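Gamma-resorcylate decarboxylase (Polaromonas, PDB 4QRO) probably catalyses the manganese-dependent decarboxylation of gamma-resorcylate (2,6-dihydroxybenzoate) to resorcinol. Local coordinates at residues A63-A68 / G129-N134; L101-P106 / A145-F150; G278-L283 / W315-N320. All coordinates share one frame; numbering follows the deposited sequence. Where two conformers were deposited one is given.

Contact 1: A63-A68 / G129-N134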
# COMPACT_ATOMS: atom_id res chain seq x y z
N ALA A 63 5.39 -12.18 -18.64
CA ALA A 63 6.36 -12.84 -19.54
C ALA A 63 6.97 -14.10 -18.91
O ALA A 63 6.25 -15.08 -18.64
CB ALA A 63 7.42 -11.85 -20.00
N VAL A 64 8.27 -14.08 -18.60
CA VAL A 64 8.96 -15.30 -18.18
C VAL A 64 8.45 -15.82 -16.85
O VAL A 64 8.44 -17.03 -16.62
CB VAL A 64 10.49 -15.11 -18.17
CG1 VAL A 64 11.22 -16.33 -17.64
CG2 VAL A 64 10.97 -14.78 -19.59
N GLN A 65 7.95 -14.93 -16.00
CA GLN A 65 7.46 -15.32 -14.68
C GLN A 65 6.17 -16.14 -14.68
O GLN A 65 5.77 -16.70 -13.62
CB GLN A 65 7.27 -14.08 -13.81
CG GLN A 65 8.58 -13.57 -13.23
CD GLN A 65 9.55 -13.03 -14.25
OE1 GLN A 65 9.31 -11.98 -14.81
NE2 GLN A 65 10.67 -13.74 -14.48
N ALA A 66 5.50 -16.18 -15.84
CA ALA A 66 4.26 -16.92 -16.00
C ALA A 66 4.49 -18.22 -16.81
O ALA A 66 3.56 -18.93 -17.10
CB ALA A 66 3.20 -16.05 -16.67
N ILE A 67 5.73 -18.54 -17.15
CA ILE A 67 6.00 -19.77 -17.90
C ILE A 67 6.34 -20.90 -16.91
O ILE A 67 7.45 -20.98 -16.37
CB ILE A 67 7.09 -19.53 -18.93
CG1 ILE A 67 6.64 -18.44 -19.94
CG2 ILE A 67 7.44 -20.86 -19.63
CD1 ILE A 67 7.76 -18.00 -20.85
N ALA A 68 5.38 -21.79 -16.71
CA ALA A 68 5.42 -22.72 -15.58
C ALA A 68 6.35 -23.89 -15.81
O ALA A 68 6.79 -24.53 -14.86
CB ALA A 68 4.04 -23.19 -15.27
N GLY A 129 7.83 -9.87 -10.33
CA GLY A 129 7.31 -10.47 -9.12
C GLY A 129 7.53 -11.97 -9.06
O GLY A 129 8.49 -12.50 -9.65
N PHE A 130 6.64 -12.67 -8.37
CA PHE A 130 6.78 -14.10 -8.16
C PHE A 130 6.74 -14.91 -9.44
O PHE A 130 6.19 -14.48 -10.47
CB PHE A 130 5.67 -14.62 -7.23
CG PHE A 130 4.28 -14.47 -7.80
CD1 PHE A 130 3.75 -15.44 -8.65
CD2 PHE A 130 3.49 -13.38 -7.45
CE1 PHE A 130 2.48 -15.29 -9.18
CE2 PHE A 130 2.22 -13.24 -7.98
CZ PHE A 130 1.70 -14.19 -8.84
N SER A 131 7.29 -16.12 -9.36
CA SER A 131 7.25 -17.06 -10.48
C SER A 131 6.26 -18.20 -10.26
O SER A 131 6.01 -18.65 -9.12
CB SER A 131 8.64 -17.64 -10.72
OG SER A 131 9.51 -16.64 -11.14
N GLN A 132 5.71 -18.66 -11.37
CA GLN A 132 4.91 -19.86 -11.43
C GLN A 132 5.83 -20.97 -11.93
O GLN A 132 6.53 -20.78 -12.91
CB GLN A 132 3.74 -19.67 -12.40
CG GLN A 132 2.68 -18.68 -11.92
CD GLN A 132 1.65 -18.35 -12.99
OE1 GLN A 132 1.87 -17.47 -13.80
NE2 GLN A 132 0.54 -19.07 -13.01
N ASP A 133 5.84 -22.10 -11.23
CA ASP A 133 6.61 -23.28 -11.64
C ASP A 133 5.69 -24.45 -11.38
O ASP A 133 5.16 -24.60 -10.27
CB ASP A 133 7.92 -23.41 -10.84
CG ASP A 133 8.82 -24.58 -11.33
OD1 ASP A 133 8.37 -25.70 -11.69
OD2 ASP A 133 10.04 -24.36 -11.33
N ASN A 134 5.47 -25.25 -12.43
CA ASN A 134 4.64 -26.47 -12.31
C ASN A 134 5.06 -27.39 -11.18
O ASN A 134 4.22 -28.10 -10.63
CB ASN A 134 4.63 -27.25 -13.66
CG ASN A 134 3.72 -26.62 -14.70
OD1 ASN A 134 2.68 -26.06 -14.36
ND2 ASN A 134 4.11 -26.70 -15.96
O HOH W 1 10.60 -16.52 -13.64
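Q132 N donates to Q65 O at 3.0 Å in a nearly straight bond (162° at the hydrogen), and from there the two loops run on to a second backbone bond, in which N134 N gives its hydrogen to A68 O at 2.9 Å. Between these two bonds the chains come together through CA-H...O contacts, among them A68 CA to Q132 O. The side chains fill in around this frame. The tip of Q132 reaches back over A66, its OE1 lying 3.3 Å from A66 CA, while R166 NH2 supplies the hydrogen bond to that same oxygen. At the far end the amide of N134 rests against the methyl of A68, with OD1 3.3 Å from CB. The backbone sets Q65 CB 3.5 Å from F130 O; CG, held beside the backbone N (chi1 -79°), lies 3.7 Å from G129 O. A bend at chi2 then brings the amide to its partners: Q65 NE2 donates to a water at 2.9 Å that also bonds S131 OG, and Q65 OE1 accepts from N128 N. A second shell fixes these groups: Y142 OH bonds both S131 OG and G129 O, and R166 NH1 bonds F130 O. Loops of this kind, following strands 52-59 and 125-128, crown the C-terminal end of an amidohydrolase barrel, and the Q65 side chain lies about 11 Å from both manganese and inhibitor.

Contact 2: L101-P106 / A145-F150; sequences LPMQDP and AQYWPF
F150 meets L101, M103 and P106 of the loop. Its CG stands anti to the backbone N (chi1 162°), which sends the ring from the helix into the loop. CB lies 4.1 Å from P106 O, and CD1 is about as far from that oxygen. The terminal methyl of M103 sits over the ring face on the side of CD2 and CE2, with CE 3.7 Å from CE2. Beyond them, CE1 and CZ have M103 SD over the ring face and L101 CD1 at the edge, 3.8 Å from CZ. M103 folds at chi2 and chi3, so that SD sits 4.1 Å from the F150 ring centroid in a Met-aromatic contact while CE makes a CH-pi contact over the same ring. Replacing F150 by an alanine is likely to leave M103 SD and CE without their aromatic face and to open a gap between L101 and P106. Beside F150, Y147 takes P106 CG over one ring face and donates its OH to M103 O, which lies in the ring plane, in a very short 2.5 Å hydrogen bond. Y142 packs edge-to-face on the Y147 ring. Such an aromatic and methionine core fills the layer between strand 125-128 and helices 106-118 and 148-157 of an amidohydrolase barrel.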
# COMPACT_ATOMS: atom_id res chain seq x y z
N LEU A 101 14.85 -13.24 -16.68
CA LEU A 101 15.40 -14.41 -15.99
C LEU A 101 14.37 -15.49 -15.65
O LEU A 101 13.24 -15.20 -15.22
CB LEU A 101 16.10 -14.01 -14.70
CG LEU A 101 17.25 -13.03 -14.78
CD1 LEU A 101 17.63 -12.65 -13.35
CD2 LEU A 101 18.44 -13.63 -15.55
N PRO A 102 14.76 -16.77 -15.83
CA PRO A 102 13.87 -17.86 -15.50
C PRO A 102 14.00 -18.18 -14.03
O PRO A 102 14.69 -19.13 -13.67
CB PRO A 102 14.40 -19.00 -16.39
CG PRO A 102 15.87 -18.75 -16.46
CD PRO A 102 15.99 -17.25 -16.50
N MET A 103 13.34 -17.39 -13.19
CA MET A 103 13.49 -17.49 -11.75
C MET A 103 12.84 -18.76 -11.18
O MET A 103 13.03 -19.09 -10.01
CB MET A 103 12.93 -16.24 -11.08
CG MET A 103 13.67 -14.97 -11.46
SD MET A 103 15.33 -14.82 -10.81
CE MET A 103 15.04 -14.85 -9.04
N GLN A 104 12.10 -19.46 -12.03
CA GLN A 104 11.64 -20.82 -11.72
C GLN A 104 12.75 -21.71 -11.18
O GLN A 104 12.55 -22.51 -10.28
CB GLN A 104 11.04 -21.45 -12.99
CG GLN A 104 9.68 -20.87 -13.39
CD GLN A 104 9.72 -19.56 -14.18
OE1 GLN A 104 10.79 -19.06 -14.53
NE2 GLN A 104 8.55 -19.00 -14.45
N ASP A 105 13.94 -21.55 -11.73
CA ASP A 105 15.07 -22.38 -11.37
C ASP A 105 16.22 -21.46 -10.94
O ASP A 105 16.73 -20.71 -11.76
CB ASP A 105 15.41 -23.23 -12.58
CG ASP A 105 16.46 -24.30 -12.30
OD1 ASP A 105 17.50 -23.98 -11.69
OD2 ASP A 105 16.28 -25.45 -12.74
N PRO A 106 16.61 -21.48 -9.65
CA PRO A 106 17.67 -20.58 -9.19
C PRO A 106 18.99 -20.71 -9.97
O PRO A 106 19.63 -19.70 -10.25
CB PRO A 106 17.87 -21.00 -7.74
CG PRO A 106 16.52 -21.43 -7.31
CD PRO A 106 15.96 -22.16 -8.50
N ALA A 145 14.60 -19.90 0.65
CA ALA A 145 16.01 -20.29 0.82
C ALA A 145 16.74 -20.69 -0.47
O ALA A 145 17.94 -20.43 -0.63
CB ALA A 145 16.10 -21.42 1.84
N GLN A 146 16.02 -21.33 -1.38
CA GLN A 146 16.65 -21.80 -2.61
C GLN A 146 17.22 -20.64 -3.47
O GLN A 146 18.11 -20.86 -4.29
CB GLN A 146 15.73 -22.77 -3.40
CG GLN A 146 14.47 -22.17 -4.07
CD GLN A 146 13.23 -22.17 -3.20
OE1 GLN A 146 13.31 -22.13 -1.97
NE2 GLN A 146 12.07 -22.20 -3.84
N TYR A 147 16.73 -19.40 -3.26
CA TYR A 147 17.22 -18.23 -4.01
C TYR A 147 18.52 -17.63 -3.48
O TYR A 147 19.15 -16.82 -4.16
CB TYR A 147 16.12 -17.14 -4.16
CG TYR A 147 15.07 -17.64 -5.09
CD1 TYR A 147 15.31 -17.70 -6.47
CD2 TYR A 147 13.91 -18.22 -4.60
CE1 TYR A 147 14.37 -18.27 -7.32
CE2 TYR A 147 12.97 -18.78 -5.45
CZ TYR A 147 13.20 -18.81 -6.81
OH TYR A 147 12.26 -19.38 -7.65
N TRP A 148 18.96 -18.04 -2.29
CA TRP A 148 20.08 -17.34 -1.64
C TRP A 148 21.39 -17.47 -2.45
O TRP A 148 22.14 -16.51 -2.56
CB TRP A 148 20.21 -17.75 -0.17
CG TRP A 148 19.13 -17.06 0.67
CD1 TRP A 148 17.80 -16.96 0.36
CD2 TRP A 148 19.30 -16.37 1.92
NE1 TRP A 148 17.13 -16.28 1.34
CE2 TRP A 148 18.02 -15.90 2.31
CE3 TRP A 148 20.40 -16.11 2.75
CZ2 TRP A 148 17.81 -15.18 3.50
CZ3 TRP A 148 20.20 -15.40 3.94
CH2 TRP A 148 18.90 -14.93 4.30
N PRO A 149 21.65 -18.64 -3.06
CA PRO A 149 22.79 -18.72 -4.00
C PRO A 149 22.64 -17.86 -5.26
O PRO A 149 23.63 -17.37 -5.80
CB PRO A 149 22.86 -20.22 -4.36
CG PRO A 149 22.16 -20.92 -3.24
CD PRO A 149 21.09 -19.98 -2.75
N PHE A 150 21.42 -17.68 -5.76
CA PHE A 150 21.18 -16.77 -6.86
C PHE A 150 21.55 -15.33 -6.45
O PHE A 150 22.23 -14.63 -7.20
CB PHE A 150 19.72 -16.83 -7.38
CG PHE A 150 19.32 -15.64 -8.20
CD1 PHE A 150 19.59 -15.59 -9.55
CD2 PHE A 150 18.68 -14.55 -7.61
CE1 PHE A 150 19.24 -14.48 -10.32
CE2 PHE A 150 18.35 -13.43 -8.37
CZ PHE A 150 18.63 -13.39 -9.72

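Contact 3: G278-L283 / W315-N320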
# COMPACT_ATOMS: atom_id res chain seq x y z
N GLY A 278 15.31 9.75 0.43
CA GLY A 278 16.27 10.73 -0.07
C GLY A 278 16.41 10.69 -1.59
O GLY A 278 16.26 9.62 -2.22
N ALA A 279 16.70 11.85 -2.17
CA ALA A 279 16.74 12.03 -3.62
C ALA A 279 17.87 11.25 -4.27
O ALA A 279 17.81 10.99 -5.48
CB ALA A 279 16.86 13.50 -3.99
N ASP A 280 18.89 10.89 -3.51
CA ASP A 280 20.00 10.05 -4.04
C ASP A 280 19.56 8.66 -4.45
O ASP A 280 20.28 8.00 -5.19
CB ASP A 280 21.11 9.87 -2.99
CG ASP A 280 21.92 11.14 -2.73
OD1 ASP A 280 21.82 12.07 -3.52
OD2 ASP A 280 22.65 11.19 -1.73
N ARG A 281 18.40 8.21 -3.96
CA ARG A 281 17.88 6.85 -4.24
C ARG A 281 16.61 6.86 -5.08
O ARG A 281 15.90 5.85 -5.15
CB ARG A 281 17.66 6.08 -2.94
CG ARG A 281 18.97 5.81 -2.23
CD ARG A 281 18.85 4.94 -1.00
NE ARG A 281 20.18 4.55 -0.55
CZ ARG A 281 20.74 3.38 -0.81
NH1 ARG A 281 20.06 2.44 -1.48
NH2 ARG A 281 21.96 3.13 -0.37
N ILE A 282 16.35 7.98 -5.75
CA ILE A 282 15.20 8.13 -6.62
C ILE A 282 15.68 8.33 -8.07
O ILE A 282 16.57 9.13 -8.33
CB ILE A 282 14.29 9.28 -6.13
CG1 ILE A 282 13.82 8.93 -4.71
CG2 ILE A 282 13.06 9.39 -7.02
CD1 ILE A 282 13.05 10.03 -4.02
N LEU A 283 15.09 7.55 -8.98
CA LEU A 283 15.46 7.55 -10.37
C LEU A 283 14.27 7.89 -11.27
O LEU A 283 13.19 7.37 -11.08
CB LEU A 283 15.97 6.15 -10.75
CG LEU A 283 16.93 5.45 -9.78
CD1 LEU A 283 17.35 4.06 -10.26
CD2 LEU A 283 18.16 6.27 -9.58
N TRP A 315 19.26 11.88 -14.18
CA TRP A 315 20.35 11.09 -14.78
C TRP A 315 21.54 10.78 -13.89
O TRP A 315 22.16 9.75 -14.04
CB TRP A 315 20.85 11.77 -16.07
CG TRP A 315 21.31 13.19 -15.92
CD1 TRP A 315 20.57 14.33 -16.14
CD2 TRP A 315 22.63 13.64 -15.55
NE1 TRP A 315 21.34 15.44 -15.91
CE2 TRP A 315 22.60 15.05 -15.54
CE3 TRP A 315 23.82 12.98 -15.21
CZ2 TRP A 315 23.73 15.83 -15.21
CZ3 TRP A 315 24.95 13.76 -14.88
CH2 TRP A 315 24.89 15.16 -14.88
N GLY A 316 21.92 11.69 -12.99
CA GLY A 316 23.10 11.44 -12.15
C GLY A 316 23.07 10.14 -11.35
O GLY A 316 24.06 9.41 -11.34
N ASN A 317 21.94 9.85 -10.67
CA ASN A 317 21.86 8.65 -9.84
C ASN A 317 22.01 7.38 -10.68
O ASN A 317 22.74 6.46 -10.29
CB ASN A 317 20.53 8.59 -9.03
CG ASN A 317 20.38 9.74 -8.03
OD1 ASN A 317 21.35 10.39 -7.63
ND2 ASN A 317 19.15 10.03 -7.66
N ALA A 318 21.31 7.34 -11.81
CA ALA A 318 21.31 6.19 -12.70
C ALA A 318 22.68 6.01 -13.36
O ALA A 318 23.17 4.90 -13.47
CB ALA A 318 20.23 6.35 -13.76
N GLN A 319 23.30 7.11 -13.80
CA GLN A 319 24.65 7.03 -14.40
C GLN A 319 25.66 6.39 -13.43
O GLN A 319 26.47 5.54 -13.81
CB GLN A 319 25.08 8.43 -14.81
CG GLN A 319 26.39 8.52 -15.54
CD GLN A 319 26.60 9.92 -16.07
OE1 GLN A 319 26.81 10.85 -15.31
NE2 GLN A 319 26.49 10.07 -17.38
N ASN A 320 25.60 6.80 -12.17
CA ASN A 320 26.43 6.22 -11.12
C ASN A 320 26.06 4.77 -10.81
O ASN A 320 26.93 3.91 -10.77
CB ASN A 320 26.36 7.07 -9.84
CG ASN A 320 27.26 8.30 -9.90
OD1 ASN A 320 28.37 8.25 -10.42
ND2 ASN A 320 26.79 9.41 -9.33
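N317 and L283 meet through two first torsions that place CG beside the backbone N and opposite the carbonyl carbon. In N317 (chi1 -63°) this carries the amide away from its helix and across to the turn at 279-282; in L283 chi1 (-44°) and an extended chi2 together put CD2 within 3.4 Å of N317 CB. The same methyl lies near A318 N, so the leucine leans on the helix backbone as well as on the asparagine, the two side chains meeting at a slant.

The polar work falls to a single nitrogen. N317 ND2 donates to A279 O at 2.7 Å and to I282 O at 2.8 Å, and the acceptors lie on opposite flanks of the CG-ND2 bond, so each N-H has a carbonyl of its own. The two bonds differ in geometry. The one to I282 O stays in the amide plane and is the straighter, 155° at the hydrogen; the one to A279 O is more bent, and its acceptor is tilted out of the amide plane, although ND2 lies in the plane of the A279 carbonyl. D280 O lies 3.3 Å from N317 CG but is poorly placed to accept from ND2. A279 O also receives a weak bond from I282 N, closing the turn that leads into strand 282-283. Outside the pair, D280 OD1 forms a salt bridge with K312 of the same helix, while L283 touches L7 and A318 touches I5, both of strand 4-11.

With two carbonyl acceptors at one end of the amide, its orientation is settled: turned over, the side chain would set its oxygen against two others. One amide nitrogen thus spends both its N-H groups on the carbonyls of A279 and I282, and in doing so joins helix 307-321 to the turn.

From the N terminus, the loop at 63-68 after strand 52-59 opens contact 1, and 101-106 opens contact 2 before 129-134 has closed the first. Contact 2 then closes at 145-150, so the two cross along the chain, and their centres lie 12 Å apart. They also touch: Q104 NE2 of contact 2 bonds V64 O and Q132 O of contact 1, making one connected set of the loops that follow three strands, together with helix 148-157. Contact 3 comes later, in series, tying the turn before strand 282-283 to helix 307-321. Its nearest atoms are about 17 Å from either of the others, and it lies across the chain's centre from contact 1.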